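Local coordinates for envelopment polyprotein (Bovine Schmallenberg virus BH80/Germany/2011, PDB 7A56) that probably fuses the viral and host membranes during entry, through its class II fusion glycoprotein Gc, here in the postfusion trimeric form, at residues I75-P80 with I336-M341; I102-R107 with V202-A207. All coordinates share one frame; numbering follows the deposited sequence.

Contact 1 (I75-P80 with I336-M341)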
# COMPACT_ATOMS: atom_id res chain seq x y z
N ILE A 75 -16.99 16.79 29.53
CA ILE A 75 -15.68 16.21 29.41
C ILE A 75 -15.54 15.74 27.96
O ILE A 75 -16.50 15.27 27.34
CB ILE A 75 -15.45 15.06 30.41
CG1 ILE A 75 -13.99 14.56 30.32
CG2 ILE A 75 -16.46 13.92 30.22
CD1 ILE A 75 -13.55 13.78 31.53
N GLU A 76 -14.38 15.98 27.41
CA GLU A 76 -14.07 15.55 26.05
C GLU A 76 -12.80 14.73 26.06
O GLU A 76 -11.87 15.05 26.81
CB GLU A 76 -13.92 16.79 25.16
CG GLU A 76 -13.80 16.46 23.67
CD GLU A 76 -12.35 16.38 23.21
OE1 GLU A 76 -12.14 16.49 21.99
OE2 GLU A 76 -11.40 16.25 24.05
N SER A 77 -12.71 13.70 25.21
CA SER A 77 -11.46 12.95 25.10
C SER A 77 -11.52 12.19 23.78
O SER A 77 -12.36 12.46 22.91
CB SER A 77 -11.25 12.04 26.32
OG SER A 77 -9.92 11.54 26.38
N HIS A 78 -10.61 11.23 23.62
CA HIS A 78 -10.55 10.45 22.38
C HIS A 78 -9.97 9.08 22.70
O HIS A 78 -9.24 8.91 23.69
CB HIS A 78 -9.70 11.13 21.31
CG HIS A 78 -8.38 11.64 21.83
ND1 HIS A 78 -8.18 12.96 22.19
CD2 HIS A 78 -7.23 11.00 22.10
CE1 HIS A 78 -6.95 13.11 22.66
NE2 HIS A 78 -6.35 11.93 22.62
N ILE A 79 -10.22 8.12 21.79
CA ILE A 79 -9.75 6.76 21.96
C ILE A 79 -9.41 6.20 20.58
O ILE A 79 -10.14 6.49 19.62
CB ILE A 79 -10.79 5.86 22.66
CG1 ILE A 79 -10.32 4.41 22.78
CG2 ILE A 79 -12.17 5.90 21.98
CD1 ILE A 79 -11.23 3.56 23.65
N PRO A 80 -8.32 5.45 20.44
CA PRO A 80 -7.98 4.84 19.13
C PRO A 80 -9.10 3.97 18.61
O PRO A 80 -9.70 3.21 19.38
CB PRO A 80 -6.74 3.99 19.42
CG PRO A 80 -6.08 4.77 20.60
CD PRO A 80 -7.26 5.21 21.46
N ILE A 336 -11.50 7.85 17.57
CA ILE A 336 -12.86 8.19 17.97
C ILE A 336 -12.80 9.35 18.97
O ILE A 336 -12.24 9.21 20.07
CB ILE A 336 -13.60 6.98 18.60
CG1 ILE A 336 -13.57 5.72 17.68
CG2 ILE A 336 -15.10 7.34 18.97
CD1 ILE A 336 -14.16 5.94 16.34
N ASN A 337 -13.35 10.51 18.59
CA ASN A 337 -13.52 11.62 19.52
C ASN A 337 -14.87 11.51 20.20
O ASN A 337 -15.84 11.03 19.58
CB ASN A 337 -13.39 12.95 18.76
CG ASN A 337 -12.05 13.10 18.14
OD1 ASN A 337 -11.06 13.22 18.86
ND2 ASN A 337 -11.96 13.06 16.82
N TYR A 338 -14.96 11.95 21.47
CA TYR A 338 -16.25 11.92 22.13
C TYR A 338 -16.34 13.04 23.16
O TYR A 338 -15.33 13.46 23.74
CB TYR A 338 -16.51 10.58 22.84
CG TYR A 338 -15.43 10.13 23.85
CD1 TYR A 338 -15.50 10.52 25.18
CD2 TYR A 338 -14.37 9.30 23.47
CE1 TYR A 338 -14.57 10.10 26.12
CE2 TYR A 338 -13.40 8.85 24.40
CZ TYR A 338 -13.53 9.29 25.76
OH TYR A 338 -12.63 8.87 26.73
N LYS A 339 -17.56 13.48 23.38
CA LYS A 339 -17.88 14.53 24.34
C LYS A 339 -19.15 14.15 25.07
O LYS A 339 -20.15 13.74 24.46
CB LYS A 339 -18.01 15.89 23.61
CG LYS A 339 -18.28 17.14 24.59
CD LYS A 339 -18.74 18.32 23.77
CE LYS A 339 -19.03 19.60 24.72
NZ LYS A 339 -19.36 20.79 23.86
N ILE A 340 -19.11 14.29 26.41
CA ILE A 340 -20.20 13.92 27.31
C ILE A 340 -20.54 15.15 28.15
O ILE A 340 -19.63 15.78 28.71
CB ILE A 340 -19.80 12.75 28.23
CG1 ILE A 340 -19.51 11.47 27.42
CG2 ILE A 340 -20.87 12.52 29.34
CD1 ILE A 340 -18.51 10.56 28.19
N MET A 341 -21.82 15.54 28.13
CA MET A 341 -22.34 16.74 28.84
C MET A 341 -23.67 16.36 29.49
O MET A 341 -24.71 16.37 28.81
CB MET A 341 -22.52 17.87 27.85
CG MET A 341 -23.00 19.25 28.48
SD MET A 341 -22.47 20.54 27.33
CE MET A 341 -22.17 21.90 28.48
O HOH W 1 -9.94 14.77 21.42
O HOH W 2 -10.28 7.80 25.94

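Contact 2 (I102-R107 with V202-A207)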
# COMPACT_ATOMS: atom_id res chain seq x y z
N ILE A 102 -19.53 5.76 32.60
CA ILE A 102 -19.83 5.63 31.17
C ILE A 102 -18.56 5.13 30.53
O ILE A 102 -17.49 5.72 30.72
CB ILE A 102 -20.26 6.98 30.57
CG1 ILE A 102 -21.56 7.49 31.22
CG2 ILE A 102 -20.43 6.89 29.07
CD1 ILE A 102 -22.01 8.87 30.72
N ILE A 103 -18.67 4.06 29.74
CA ILE A 103 -17.54 3.48 29.02
C ILE A 103 -17.74 3.75 27.54
O ILE A 103 -18.84 3.56 27.02
CB ILE A 103 -17.44 1.98 29.35
CG1 ILE A 103 -16.97 1.80 30.82
CG2 ILE A 103 -16.49 1.19 28.38
CD1 ILE A 103 -17.26 0.37 31.35
N ILE A 104 -16.71 4.27 26.88
CA ILE A 104 -16.71 4.39 25.42
C ILE A 104 -16.01 3.16 24.84
O ILE A 104 -14.81 2.94 25.09
CB ILE A 104 -16.01 5.68 24.96
CG1 ILE A 104 -16.55 6.94 25.70
CG2 ILE A 104 -15.97 5.79 23.40
CD1 ILE A 104 -18.05 7.19 25.40
N TYR A 105 -16.74 2.34 24.08
CA TYR A 105 -16.26 0.98 23.78
C TYR A 105 -16.23 0.81 22.26
O TYR A 105 -17.27 0.96 21.61
CB TYR A 105 -17.16 -0.04 24.50
CG TYR A 105 -17.14 -1.47 23.96
CD1 TYR A 105 -15.96 -2.07 23.56
CD2 TYR A 105 -18.30 -2.21 23.89
CE1 TYR A 105 -15.95 -3.41 23.05
CE2 TYR A 105 -18.31 -3.53 23.40
CZ TYR A 105 -17.14 -4.11 22.99
OH TYR A 105 -17.21 -5.37 22.54
N VAL A 106 -15.05 0.50 21.70
CA VAL A 106 -14.92 0.30 20.23
C VAL A 106 -15.25 -1.17 19.97
O VAL A 106 -14.42 -2.07 20.10
CB VAL A 106 -13.56 0.73 19.71
CG1 VAL A 106 -13.48 0.64 18.13
CG2 VAL A 106 -13.24 2.15 20.17
N ARG A 107 -16.51 -1.44 19.65
CA ARG A 107 -16.97 -2.82 19.66
C ARG A 107 -16.46 -3.59 18.44
O ARG A 107 -16.18 -4.78 18.56
CB ARG A 107 -18.48 -2.88 19.72
CG ARG A 107 -18.99 -4.35 19.73
CD ARG A 107 -20.37 -4.50 20.26
NE ARG A 107 -20.88 -5.83 19.96
CZ ARG A 107 -20.66 -6.94 20.66
NH1 ARG A 107 -19.91 -6.93 21.78
NH2 ARG A 107 -21.22 -8.07 20.21
N VAL A 202 -19.19 1.52 17.48
CA VAL A 202 -18.79 2.07 18.78
C VAL A 202 -20.00 2.09 19.68
O VAL A 202 -21.14 2.21 19.21
CB VAL A 202 -18.20 3.49 18.65
CG1 VAL A 202 -16.98 3.48 17.74
CG2 VAL A 202 -19.26 4.46 18.19
N CYS A 203 -19.77 1.88 20.99
CA CYS A 203 -20.86 1.75 21.94
C CYS A 203 -20.65 2.69 23.12
O CYS A 203 -19.52 2.98 23.51
CB CYS A 203 -21.03 0.33 22.55
SG CYS A 203 -21.25 -0.97 21.27
N ILE A 204 -21.76 3.17 23.66
CA ILE A 204 -21.80 3.77 25.01
C ILE A 204 -22.18 2.65 25.96
O ILE A 204 -23.31 2.13 25.90
CB ILE A 204 -22.82 4.91 25.09
CG1 ILE A 204 -22.56 5.96 24.01
CG2 ILE A 204 -22.78 5.62 26.52
CD1 ILE A 204 -21.21 6.63 24.14
N THR A 205 -21.29 2.31 26.87
CA THR A 205 -21.55 1.18 27.76
C THR A 205 -21.81 1.71 29.17
O THR A 205 -20.97 2.40 29.77
CB THR A 205 -20.38 0.20 27.69
OG1 THR A 205 -20.37 -0.38 26.38
CG2 THR A 205 -20.49 -0.93 28.75
N MET A 206 -23.02 1.46 29.66
CA MET A 206 -23.41 1.77 31.02
C MET A 206 -23.73 0.44 31.69
O MET A 206 -23.65 -0.63 31.07
CB MET A 206 -24.56 2.78 31.05
CG MET A 206 -24.11 4.25 30.66
SD MET A 206 -25.50 5.38 31.03
CE MET A 206 -26.63 4.70 29.75
N ALA A 207 -24.03 0.49 32.97
CA ALA A 207 -24.22 -0.73 33.74
C ALA A 207 -25.26 -1.65 33.09
O ALA A 207 -26.41 -1.26 32.86
CB ALA A 207 -24.65 -0.38 35.17

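Contact 1 (I75-P80 with I336-M341)
Tyr338 leans across onto Ser77, its partner in an antiparallel hydrogen-bonded pair, and the two trade backbone bonds: Ser77 N to Tyr338 O and Tyr338 N to Ser77 O, both 3.0 Å. The same pairing joins Ile75 with Ile340 and Ile79 with Ile336, six bonds in all. From Tyr338 CB the ring swings toward the partner strand, because CG lies between the backbone N and the carbonyl carbon (chi1 54°). CG and CD2 lie under Ser77 O, which sits 3.8 Å above the ring plane, offset toward the rim. CE2 is 3.7 Å from His78 N, oblique to the ring, and meets Ile79 CG2 at the ring edge; CE1 and CZ lie against Ser77 CB. A serine suits this place, since its small side chain lets the ring lie close to its backbone. At the tip, OH is 3.5 Å from Ser77 CB and hydrogen-bonds to a water in the ring plane; that water donates to His78 O. On the other face, a second water bridges Glu76 OE1, His78 ND1 and Asn337 OD1, while Asn337 ND2 bonds Asp229 OD1 of its own chain. This polar face meets the rest of the trimer: His78 NE2 bonds Asp229 OD2 of the third subunit, and Lys339 NZ reaches Thr60 O of the second. The apolar face, with Ile75, Ile79, Ile336, Tyr338 and Ile340, packs largely on strands 86-92 and 98-134; Ile336 also touches Ile230 of strand 226-231, which continues the five-stranded antiparallel sheet beyond 336-341.

Contact 2 (I102-R107 with V202-A207)
Ile102 lies alongside Ile204, CG2 to CG2 at 3.7 Å, and its other branch reaches Met206, CG1 to CG 4.2 Å apart; Ile34 of helix 23-40 packs on both Ile102 and Met206, whose apolar chains suit a helix-to-sheet interface. Ile103 and Thr205 form an antiparallel hydrogen-bonded pair, N to O both ways at 2.8 Å. Their side chains cross obliquely, Ile103 CB to Thr205 CB at 3.8 Å. Two beta-branched residues suit such an extended backbone, and the Thr205 hydroxyl is satisfied by Ser210 OG. Ile104 turns to the other face and runs beside Ile204, with the CD1 methyls only 3.4 Å apart, closer than two methyl groups normally come and so a locally tight spot. In both residues CG1 lies anti to the carbonyl carbon and chi2 near -60° bends CD1 back, which brings the tips together. These strands belong to the antiparallel beta architecture of a class II fusion protein, and strand 197-206 turns back into strand 209-214 as an antiparallel beta hairpin, cross-linked by the Cys203-Cys212 disulfide. Tyr105, paired with Cys203, offers its edge to Thr205 OG1, 3.7 Å from CD2. Cys203 SG approaches the same ring obliquely, 5.0 Å from its centroid, a sulfur-aromatic contact. Val106 faces Val202 as a non-hydrogen-bonded pair, their compact side chains directed to the same side as Ile104 and Ile204. Arg107 lays CB and CD against Cys203 SG, with CB at 3.7 Å; its CA sits over one face of the Tyr105 ring, and the extended chain carries the guanidinium past that ring, where NH1 makes a weak bond to Tyr105 OH.

How the contacts relate
Contacts 1 and 2 are both buried and antiparallel, and their two sheets pack face to face through their apolar sides, centres about 12 Å apart. Tyr338 CE1 meets Ile104 CG1 at 3.8 Å, and Ile336 CD1 meets Val202 CG1 at 4.0 Å, so one apolar layer serves both. They use different strands: 70-80 with 335-343 in contact 1, 98-134 with 197-206 in contact 2. Their outer faces differ. That of contact 1 is polar, holding water and facing two other subunits; contact 2 touches no other chain, and its far side pairs an aromatic ring with a disulfide, close to loop residues such as Ile52 and Pro54.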